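Local atomic coordinates of tropomodulin (Caenorhabditis elegans, PDB entry 1PGV), a protein that probably caps the pointed end of actin filaments, blocking their elongation and depolymerization, and is represented here by its C-terminal domain. Residues A[56-59]-A[60-63]; A[81-84]-A[85-88]; A[168-171]-A[172-176]; A[182-185]-A[186-189]. All blocks are in the same frame, centred on the assembly; numbering follows the deposited sequence.

Contact 1 (A[56-59]-A[60-63]); sequences KERI and RSLI
K56 gives its carbonyl oxygen to the amide of R60 one turn later, with K56 O and R60 N 2.9 Å apart, and the aliphatic start of the R60 chain lies against the same carbonyl, R60 CG to K56 O 3.2 Å. E57 repeats the backbone bond with S61. The carbonyl of R58 takes the amide of L62 and, in one of the two conformers of S61, its hydroxyl as well, both donors coming from the same face of the carbonyl plane; in that conformer S61 OG stands 2.6 Å from R58 O. The serine then folds back because its OG sits between its own N and carbonyl carbon (chi1 55°). This is the familiar route by which serine satisfies its hydroxyl inside a helix, here helix 56-66 of the beta-alpha-beta unit that links strands 45-47 and 74-76. Bent at chi2 and chi3, the R58 chain curls over so that one guanidinium face covers S61 OG in this conformer, while NH1 forms a salt bridge with E30 of helix 29-37. A leucine in place of R58 would probably cost E30 its salt bridge to this position. I59, buried, sends CG2 obliquely across to CD1 of I63, 4.1 Å away, while its carbonyl accepts from I63 N in a nearly straight bond (170°).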
loop_
_atom_site.group_PDB
_atom_site.type_symbol
_atom_site.label_atom_id
_atom_site.label_comp_id
_atom_site.label_asym_id
_atom_site.label_seq_id
_atom_site.Cartn_x
_atom_site.Cartn_y
_atom_site.Cartn_z
ATOM N N LYS A 56 14.595 -6.449 11.250
ATOM C CA LYS A 56 13.420 -5.594 11.283
ATOM C C LYS A 56 13.756 -4.123 11.470
ATOM O O LYS A 56 12.970 -3.250 11.098
ATOM C CB LYS A 56 12.466 -6.074 12.380
ATOM C CG LYS A 56 12.152 -7.564 12.281
ATOM C CD LYS A 56 11.760 -7.963 10.857
ATOM C CE LYS A 56 11.741 -9.477 10.689
ATOM N NZ LYS A 56 11.361 -9.900 9.309
ATOM N N GLU A 57 14.921 -3.836 12.043
ATOM C CA GLU A 57 15.317 -2.450 12.239
ATOM C C GLU A 57 15.678 -1.860 10.880
ATOM O O GLU A 57 15.470 -0.673 10.629
ATOM C CB GLU A 57 16.514 -2.355 13.185
ATOM C CG GLU A 57 16.814 -0.937 13.646
ATOM C CD GLU A 57 17.949 -0.879 14.651
ATOM O OE1 GLU A 57 17.908 -1.647 15.639
ATOM O OE2 GLU A 57 18.878 -0.063 14.458
ATOM N N ARG A 58 16.216 -2.703 10.003
ATOM C CA ARG A 58 16.589 -2.275 8.657
ATOM C C ARG A 58 15.331 -2.038 7.825
ATOM O O ARG A 58 15.252 -1.082 7.049
ATOM C CB ARG A 58 17.465 -3.334 7.982
ATOM C CG ARG A 58 18.887 -3.424 8.523
ATOM C CD ARG A 58 19.717 -2.201 8.149
ATOM N NE ARG A 58 19.278 -0.993 8.840
ATOM C CZ ARG A 58 19.820 0.208 8.662
ATOM N NH1 ARG A 58 20.823 0.364 7.809
ATOM N NH2 ARG A 58 19.364 1.251 9.343
ATOM N N ILE A 59 14.347 -2.917 7.982
ATOM C CA ILE A 59 13.096 -2.771 7.253
ATOM C C ILE A 59 12.432 -1.482 7.724
ATOM O O ILE A 59 11.884 -0.725 6.922
ATOM C CB ILE A 59 12.161 -3.974 7.495
ATOM C CG1 ILE A 59 12.751 -5.218 6.824
ATOM C CG2 ILE A 59 10.765 -3.675 6.956
ATOM C CD1 ILE A 59 11.926 -6.470 6.986
ATOM N N ARG A 60 12.491 -1.226 9.029
ATOM C CA ARG A 60 11.908 -0.007 9.574
ATOM C C ARG A 60 12.639 1.212 9.021
ATOM O O ARG A 60 12.017 2.219 8.697
ATOM C CB ARG A 60 11.998 0.008 11.103
ATOM C CG ARG A 60 10.981 -0.862 11.823
ATOM C CD ARG A 60 11.152 -0.717 13.334
ATOM N NE ARG A 60 10.071 -1.343 14.093
ATOM C CZ ARG A 60 9.994 -1.336 15.422
ATOM N NH1 ARG A 60 10.935 -0.737 16.140
ATOM N NH2 ARG A 60 8.973 -1.921 16.036
ATOM N N SER A 61 13.963 1.120 8.917
ATOM C CA SER A 61 14.752 2.234 8.400
ATOM C C SER A 61 14.493 2.445 6.907
ATOM O O SER A 61 14.528 3.574 6.416
ATOM C CB SER A 61 16.244 1.994 8.654
ATOM O OG SER A 61 16.666 0.755 8.115
ATOM N N LEU A 62 14.226 1.354 6.195
ATOM C CA LEU A 62 13.942 1.421 4.763
ATOM C C LEU A 62 12.629 2.173 4.546
ATOM O O LEU A 62 12.550 3.090 3.727
ATOM C CB LEU A 62 13.830 0.012 4.181
ATOM C CG LEU A 62 13.452 -0.084 2.697
ATOM C CD1 LEU A 62 14.552 0.546 1.838
ATOM C CD2 LEU A 62 13.246 -1.540 2.319
ATOM N N ILE A 63 11.596 1.774 5.286
ATOM C CA ILE A 63 10.291 2.418 5.188
ATOM C C ILE A 63 10.420 3.901 5.503
ATOM O O ILE A 63 9.882 4.747 4.795
ATOM C CB ILE A 63 9.278 1.781 6.170
ATOM C CG1 ILE A 63 8.948 0.359 5.715
ATOM C CG2 ILE A 63 8.023 2.636 6.254
ATOM C CD1 ILE A 63 8.166 -0.461 6.725
#

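Contact 2 (A[81-84]-A[85-88]); sequences AISD and SEAR
S83 and E86 grip each other on the tight side of this turn. The amide S83 N points nearly along the C-O axis of the carboxylate oxygen E86 OE1, at 2.8 Å and 163°, and the hydroxyl S83 OG reaches the same oxygen on its syn side, 3.1 Å away and well out of the carboxylate plane. Both donors approach from one face, and this oxygen also takes a longer bond from a water that donates to A81 O as well. The glutamate gets there by bending at chi2 (81°), which folds its carboxylate back over the start of the helix. Its other oxygen is held too: S85 OG gives a hydrogen bond to E86 OE2 at 2.6 Å, from above the carboxylate plane, and the two bonded oxygens together fix the rotation of the group. With S83 at the N-cap of helix 84-87 and the E86 side chain bonded back to the S83 amide, the reciprocal half of a capping box is in place. The S83 carbonyl meanwhile starts the helix by accepting from A87 N. On the buried side, I82 CD1 lies 4.3 Å from A87 CB, and the isoleucine also packs on I59. The exposed R88 makes the looser side. It lays its guanidinium over the backbone, with S85 CA 3.6 Å above the plane, but its charge stays apart from D84, whose carboxylate bonds instead to T111; the backbone bond from R88 N to D84 O is weak.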
loop_
_atom_site.group_PDB
_atom_site.type_symbol
_atom_site.label_atom_id
_atom_site.label_comp_id
_atom_site.label_asym_id
_atom_site.label_seq_id
_atom_site.Cartn_x
_atom_site.Cartn_y
_atom_site.Cartn_z
ATOM N N ALA A 81 7.796 -11.497 6.233
ATOM C CA ALA A 81 7.492 -11.831 7.620
ATOM C C ALA A 81 7.416 -10.609 8.531
ATOM O O ALA A 81 7.817 -10.673 9.691
ATOM C CB ALA A 81 8.533 -12.820 8.157
ATOM N N ILE A 82 6.904 -9.495 8.015
ATOM C CA ILE A 82 6.787 -8.294 8.832
ATOM C C ILE A 82 5.451 -8.282 9.568
ATOM O O ILE A 82 4.482 -8.891 9.121
ATOM C CB ILE A 82 6.905 -7.009 7.988
ATOM C CG1 ILE A 82 5.897 -7.041 6.836
ATOM C CG2 ILE A 82 8.330 -6.864 7.467
ATOM C CD1 ILE A 82 5.833 -5.745 6.050
ATOM N N SER A 83 5.420 -7.601 10.707
ATOM C CA SER A 83 4.207 -7.500 11.515
ATOM C C SER A 83 3.860 -6.028 11.696
ATOM O O SER A 83 4.550 -5.156 11.175
ATOM C CB SER A 83 4.421 -8.156 12.883
ATOM O OG SER A 83 5.307 -7.386 13.673
ATOM N N ASP A 84 2.795 -5.746 12.439
ATOM C CA ASP A 84 2.379 -4.367 12.653
ATOM C C ASP A 84 3.487 -3.434 13.129
ATOM O O ASP A 84 3.547 -2.279 12.712
ATOM C CB ASP A 84 1.218 -4.311 13.646
ATOM C CG ASP A 84 -0.101 -4.712 13.025
ATOM O OD1 ASP A 84 -0.094 -5.262 11.899
ATOM O OD2 ASP A 84 -1.147 -4.478 13.666
ATOM N N SER A 85 4.360 -3.926 14.001
ATOM C CA SER A 85 5.436 -3.091 14.519
ATOM C C SER A 85 6.347 -2.544 13.418
ATOM O O SER A 85 6.744 -1.380 13.463
ATOM C CB SER A 85 6.251 -3.864 15.564
ATOM O OG SER A 85 6.612 -5.149 15.095
ATOM N N GLU A 86 6.660 -3.367 12.422
ATOM C CA GLU A 86 7.520 -2.919 11.329
ATOM C C GLU A 86 6.762 -2.154 10.247
ATOM O O GLU A 86 7.314 -1.252 9.617
ATOM C CB GLU A 86 8.237 -4.104 10.667
ATOM C CG GLU A 86 9.214 -4.854 11.555
ATOM C CD GLU A 86 8.529 -5.853 12.463
ATOM O OE1 GLU A 86 7.790 -6.718 11.943
ATOM O OE2 GLU A 86 8.735 -5.778 13.692
ATOM N N ALA A 87 5.499 -2.511 10.033
ATOM C CA ALA A 87 4.691 -1.875 8.998
ATOM C C ALA A 87 3.993 -0.573 9.388
ATOM O O ALA A 87 3.471 0.136 8.523
ATOM C CB ALA A 87 3.666 -2.872 8.469
ATOM N N ARG A 88 3.985 -0.246 10.676
ATOM C CA ARG A 88 3.330 0.977 11.133
ATOM C C ARG A 88 3.874 2.216 10.423
ATOM O O ARG A 88 3.134 3.163 10.157
ATOM C CB ARG A 88 3.507 1.137 12.645
ATOM C CG ARG A 88 2.210 1.375 13.402
ATOM C CD ARG A 88 1.961 0.271 14.423
ATOM N NE ARG A 88 3.048 0.177 15.395
ATOM C CZ ARG A 88 3.158 -0.784 16.308
ATOM N NH1 ARG A 88 2.244 -1.742 16.380
ATOM N NH2 ARG A 88 4.188 -0.790 17.146
HETATM O O HOH W 1 8.239 -9.947 12.205
#

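Contact 3 (A[168-171]-A[172-176])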
loop_
_atom_site.group_PDB
_atom_site.type_symbol
_atom_site.label_atom_id
_atom_site.label_comp_id
_atom_site.label_asym_id
_atom_site.label_seq_id
_atom_site.Cartn_x
_atom_site.Cartn_y
_atom_site.Cartn_z
ATOM N N SER A 168 -18.055 -9.526 3.289
ATOM C CA SER A 168 -19.282 -8.751 3.194
ATOM C C SER A 168 -19.714 -8.498 1.753
ATOM O O SER A 168 -18.935 -7.972 0.960
ATOM C CB SER A 168 -19.102 -7.402 3.895
ATOM O OG SER A 168 -20.180 -6.531 3.598
ATOM N N MET A 169 -20.955 -8.866 1.436
ATOM C CA MET A 169 -21.528 -8.649 0.102
ATOM C C MET A 169 -21.507 -7.167 -0.249
ATOM O O MET A 169 -21.111 -6.774 -1.358
ATOM C CB MET A 169 -22.982 -9.123 0.067
ATOM C CG MET A 169 -23.147 -10.612 0.097
ATOM S SD MET A 169 -22.320 -11.315 -1.317
ATOM C CE MET A 169 -23.449 -10.813 -2.633
ATOM N N GLU A 170 -21.956 -6.348 0.698
ATOM C CA GLU A 170 -22.002 -4.908 0.509
ATOM C C GLU A 170 -20.616 -4.325 0.259
ATOM O O GLU A 170 -20.451 -3.450 -0.595
ATOM C CB GLU A 170 -22.620 -4.222 1.728
ATOM C CG GLU A 170 -22.935 -2.749 1.504
ATOM C CD GLU A 170 -23.404 -2.051 2.766
ATOM O OE1 GLU A 170 -24.014 -2.727 3.622
ATOM O OE2 GLU A 170 -23.174 -0.828 2.896
ATOM N N ALA A 171 -19.622 -4.789 1.012
ATOM C CA ALA A 171 -18.266 -4.285 0.828
ATOM C C ALA A 171 -17.774 -4.689 -0.561
ATOM O O ALA A 171 -17.281 -3.850 -1.319
ATOM C CB ALA A 171 -17.331 -4.847 1.903
ATOM N N ARG A 172 -17.918 -5.969 -0.892
ATOM C CA ARG A 172 -17.478 -6.471 -2.194
ATOM C C ARG A 172 -18.079 -5.643 -3.333
ATOM O O ARG A 172 -17.367 -5.208 -4.244
ATOM C CB ARG A 172 -17.872 -7.942 -2.350
ATOM C CG ARG A 172 -17.236 -8.855 -1.309
ATOM C CD ARG A 172 -17.625 -10.313 -1.511
ATOM N NE ARG A 172 -17.186 -10.814 -2.808
ATOM C CZ ARG A 172 -17.256 -12.086 -3.179
ATOM N NH1 ARG A 172 -17.751 -12.996 -2.346
ATOM N NH2 ARG A 172 -16.838 -12.448 -4.384
ATOM N N HIS A 173 -19.390 -5.419 -3.265
ATOM C CA HIS A 173 -20.103 -4.644 -4.276
ATOM C C HIS A 173 -19.652 -3.186 -4.343
ATOM O O HIS A 173 -19.345 -2.673 -5.424
ATOM C CB HIS A 173 -21.612 -4.693 -4.008
ATOM C CG HIS A 173 -22.415 -3.794 -4.897
ATOM N ND1 HIS A 173 -22.541 -4.003 -6.254
ATOM C CD2 HIS A 173 -23.131 -2.678 -4.621
ATOM C CE1 HIS A 173 -23.300 -3.056 -6.776
ATOM N NE2 HIS A 173 -23.670 -2.238 -5.806
ATOM N N ARG A 174 -19.611 -2.512 -3.199
ATOM C CA ARG A 174 -19.207 -1.112 -3.188
ATOM C C ARG A 174 -17.751 -0.927 -3.610
ATOM O O ARG A 174 -17.408 0.049 -4.280
ATOM C CB ARG A 174 -19.471 -0.502 -1.809
ATOM C CG ARG A 174 -20.950 -0.549 -1.444
ATOM C CD ARG A 174 -21.262 0.071 -0.095
ATOM N NE ARG A 174 -21.160 1.525 -0.103
ATOM C CZ ARG A 174 -21.747 2.310 0.792
ATOM N NH1 ARG A 174 -22.480 1.777 1.762
ATOM N NH2 ARG A 174 -21.601 3.624 0.723
ATOM N N VAL A 175 -16.894 -1.870 -3.237
ATOM C CA VAL A 175 -15.490 -1.788 -3.609
ATOM C C VAL A 175 -15.352 -1.996 -5.119
ATOM O O VAL A 175 -14.703 -1.200 -5.800
ATOM C CB VAL A 175 -14.656 -2.828 -2.839
ATOM C CG1 VAL A 175 -13.271 -2.971 -3.455
ATOM C CG2 VAL A 175 -14.514 -2.371 -1.386
ATOM N N SER A 176 -15.971 -3.048 -5.639
ATOM C CA SER A 176 -15.912 -3.321 -7.075
ATOM C C SER A 176 -16.414 -2.116 -7.873
ATOM O O SER A 176 -15.782 -1.697 -8.847
ATOM C CB SER A 176 -16.746 -4.556 -7.415
ATOM O OG SER A 176 -18.113 -4.343 -7.111
#
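The carboxylate of E170 and the guanidinium of R174 lie nearly coplanar, their planes 12° apart, and meet at the guanidinium edge instead of over a face. There E170 OE2 sits in the guanidinium plane, 2.9 Å from R174 NH1, and is met nearly along its own C-O axis; the contact is a salt bridge with one hydrogen bond. Both side chains run side by side and point the same way. With E170 CG opposite its own amide nitrogen (chi1 -169°) and the chain extended beyond it, the glutamate reaches along the helix, and E170 CG packs 3.6 Å from R174 CD. R174 bends at chi3, and its NH2 forms a salt bridge with E154 of helix 143-155. Replacing R174 by a methionine is likely to cost both E170 and E154 their salt bridges to this position, and so to loosen the tie between the two helices. Elsewhere on the turn, V175 CG2 rests against the carbonyl A171 O at 3.1 Å, the same oxygen that accepts from V175 N. At the amino end, S168 OG accepts from A171 N at 3.2 Å, while S168 O takes R172 N. Such a serine N-cap, followed by an i to i+4 salt bridge, opens the long C-terminal helix 169-190.

Contact 4 (A[182-185]-A[186-189]); sequences NYER and VRLR
The last long helix of the domain, 169-190, carries a surface salt bridge one turn short of its end, and E184 and R187 form it. The two side chains lie side by side and point the same way, and the arginine takes hold side-on with two nitrogens, both on one oxygen. R187 NH2 reaches the syn lone pair of E184 OE1 at 2.8 Å. R187 NE meets this oxygen at 2.9 Å, also on its syn side but 27° out of the carboxylate plane, and a weak bond runs on from R187 NE to E184 OE2. The carboxylate is nevertheless turned 43° from the guanidinium plane. Three residues make a little less than one alpha-helical turn, so both side chains leave the same side of the helix, and the bends of E184 at chi2 (-56°) and R187 at chi3 bring the charged ends together. Y183 flanks the pair: its CE1 is 4.4 Å from R187 CD, at an oblique approach. Along the backbone, the amides of V186, R187, L188 and R189 bond to the carbonyls four residues before, and V186 CG2 rests 3.5 Å from N182 O. N182 is buried, and its ND2 donates to the carbonyls of L159 and N156.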
loop_
_atom_site.group_PDB
_atom_site.type_symbol
_atom_site.label_atom_id
_atom_site.label_comp_id
_atom_site.label_asym_id
_atom_site.label_seq_id
_atom_site.Cartn_x
_atom_site.Cartn_y
_atom_site.Cartn_z
ATOM N N ASN A 182 -13.239 4.251 -10.878
ATOM C CA ASN A 182 -11.911 4.844 -10.997
ATOM C C ASN A 182 -11.232 4.443 -12.307
ATOM O O ASN A 182 -10.540 5.250 -12.924
ATOM C CB ASN A 182 -11.032 4.435 -9.809
ATOM C CG ASN A 182 -11.531 5.017 -8.494
ATOM O OD1 ASN A 182 -12.383 5.902 -8.484
ATOM N ND2 ASN A 182 -10.983 4.535 -7.378
ATOM N N TYR A 183 -11.435 3.203 -12.731
ATOM C CA TYR A 183 -10.834 2.744 -13.976
ATOM C C TYR A 183 -11.422 3.548 -15.136
ATOM O O TYR A 183 -10.705 3.935 -16.062
ATOM C CB TYR A 183 -11.096 1.252 -14.171
ATOM C CG TYR A 183 -10.553 0.694 -15.468
ATOM C CD1 TYR A 183 -11.301 0.750 -16.643
ATOM C CD2 TYR A 183 -9.287 0.111 -15.519
ATOM C CE1 TYR A 183 -10.801 0.235 -17.841
ATOM C CE2 TYR A 183 -8.778 -0.406 -16.709
ATOM C CZ TYR A 183 -9.539 -0.340 -17.863
ATOM O OH TYR A 183 -9.040 -0.859 -19.039
ATOM N N GLU A 184 -12.726 3.805 -15.080
ATOM C CA GLU A 184 -13.387 4.578 -16.133
ATOM C C GLU A 184 -12.899 6.021 -16.151
ATOM O O GLU A 184 -12.797 6.642 -17.212
ATOM C CB GLU A 184 -14.904 4.541 -15.950
ATOM C CG GLU A 184 -15.518 3.227 -16.373
ATOM C CD GLU A 184 -15.177 2.894 -17.813
ATOM O OE1 GLU A 184 -15.416 3.761 -18.680
ATOM O OE2 GLU A 184 -14.670 1.781 -18.073
ATOM N N ARG A 185 -12.596 6.554 -14.972
ATOM C CA ARG A 185 -12.101 7.918 -14.855
ATOM C C ARG A 185 -10.766 8.028 -15.597
ATOM O O ARG A 185 -10.519 9.003 -16.316
ATOM C CB ARG A 185 -11.935 8.275 -13.373
ATOM C CG ARG A 185 -11.418 9.672 -13.096
ATOM C CD ARG A 185 -11.888 10.151 -11.722
ATOM N NE ARG A 185 -10.952 11.087 -11.112
ATOM C CZ ARG A 185 -9.733 10.748 -10.701
ATOM N NH1 ARG A 185 -9.321 9.496 -10.839
ATOM N NH2 ARG A 185 -8.931 11.648 -10.145
ATOM N N VAL A 186 -9.917 7.016 -15.428
ATOM C CA VAL A 186 -8.614 6.974 -16.084
ATOM C C VAL A 186 -8.771 6.810 -17.597
ATOM O O VAL A 186 -8.106 7.496 -18.377
ATOM C CB VAL A 186 -7.753 5.797 -15.555
ATOM C CG1 VAL A 186 -6.507 5.615 -16.423
ATOM C CG2 VAL A 186 -7.350 6.061 -14.106
ATOM N N ARG A 187 -9.647 5.894 -17.998
ATOM C CA ARG A 187 -9.893 5.624 -19.413
ATOM C C ARG A 187 -10.329 6.895 -20.134
ATOM O O ARG A 187 -9.787 7.241 -21.187
ATOM C CB ARG A 187 -10.965 4.539 -19.564
ATOM C CG ARG A 187 -11.140 4.022 -20.990
ATOM C CD ARG A 187 -12.201 2.932 -21.076
ATOM N NE ARG A 187 -13.546 3.446 -20.830
ATOM C CZ ARG A 187 -14.284 4.081 -21.734
ATOM N NH1 ARG A 187 -13.812 4.278 -22.958
ATOM N NH2 ARG A 187 -15.494 4.528 -21.412
ATOM N N LEU A 188 -11.297 7.601 -19.559
ATOM C CA LEU A 188 -11.785 8.830 -20.170
ATOM C C LEU A 188 -10.715 9.915 -20.204
ATOM O O LEU A 188 -10.625 10.676 -21.174
ATOM C CB LEU A 188 -13.032 9.337 -19.432
ATOM C CG LEU A 188 -14.276 8.451 -19.561
ATOM C CD1 LEU A 188 -15.460 9.116 -18.862
ATOM C CD2 LEU A 188 -14.598 8.220 -21.037
ATOM N N ARG A 189 -9.900 9.998 -19.155
ATOM C CA ARG A 189 -8.858 11.015 -19.130
ATOM C C ARG A 189 -7.839 10.709 -20.225
ATOM O O ARG A 189 -7.308 11.620 -20.854
ATOM C CB ARG A 189 -8.171 11.063 -17.762
ATOM C CG ARG A 189 -7.335 12.319 -17.547
ATOM C CD ARG A 189 -6.988 12.516 -16.074
ATOM N NE ARG A 189 -6.034 11.526 -15.588
ATOM C CZ ARG A 189 -4.772 11.442 -16.001
ATOM N NH1 ARG A 189 -4.315 12.292 -16.913
ATOM N NH2 ARG A 189 -3.965 10.516 -15.495
#

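In the fold
Contacts 1 to 4 follow one another along the chain and sample both ends of a fold in which five parallel strands alternate with helices, the leucine-rich-repeat-like arrangement known for tropomodulin C-terminal domains. Contact 1, on helix 56-66, and contact 2, at the start of helix 84-87, have centres about 10 Å apart and touch, with K56 CB 3.6 Å from E86 CG. Contacts 3 and 4 share helix 169-190, their centres about 20 Å apart. From contact 1 to these two the centres are about 34 and 36 Å apart, on opposite sides of the chain's centre. The four thus shape helices near both ends of a domain that probably takes part in pointed-end capping.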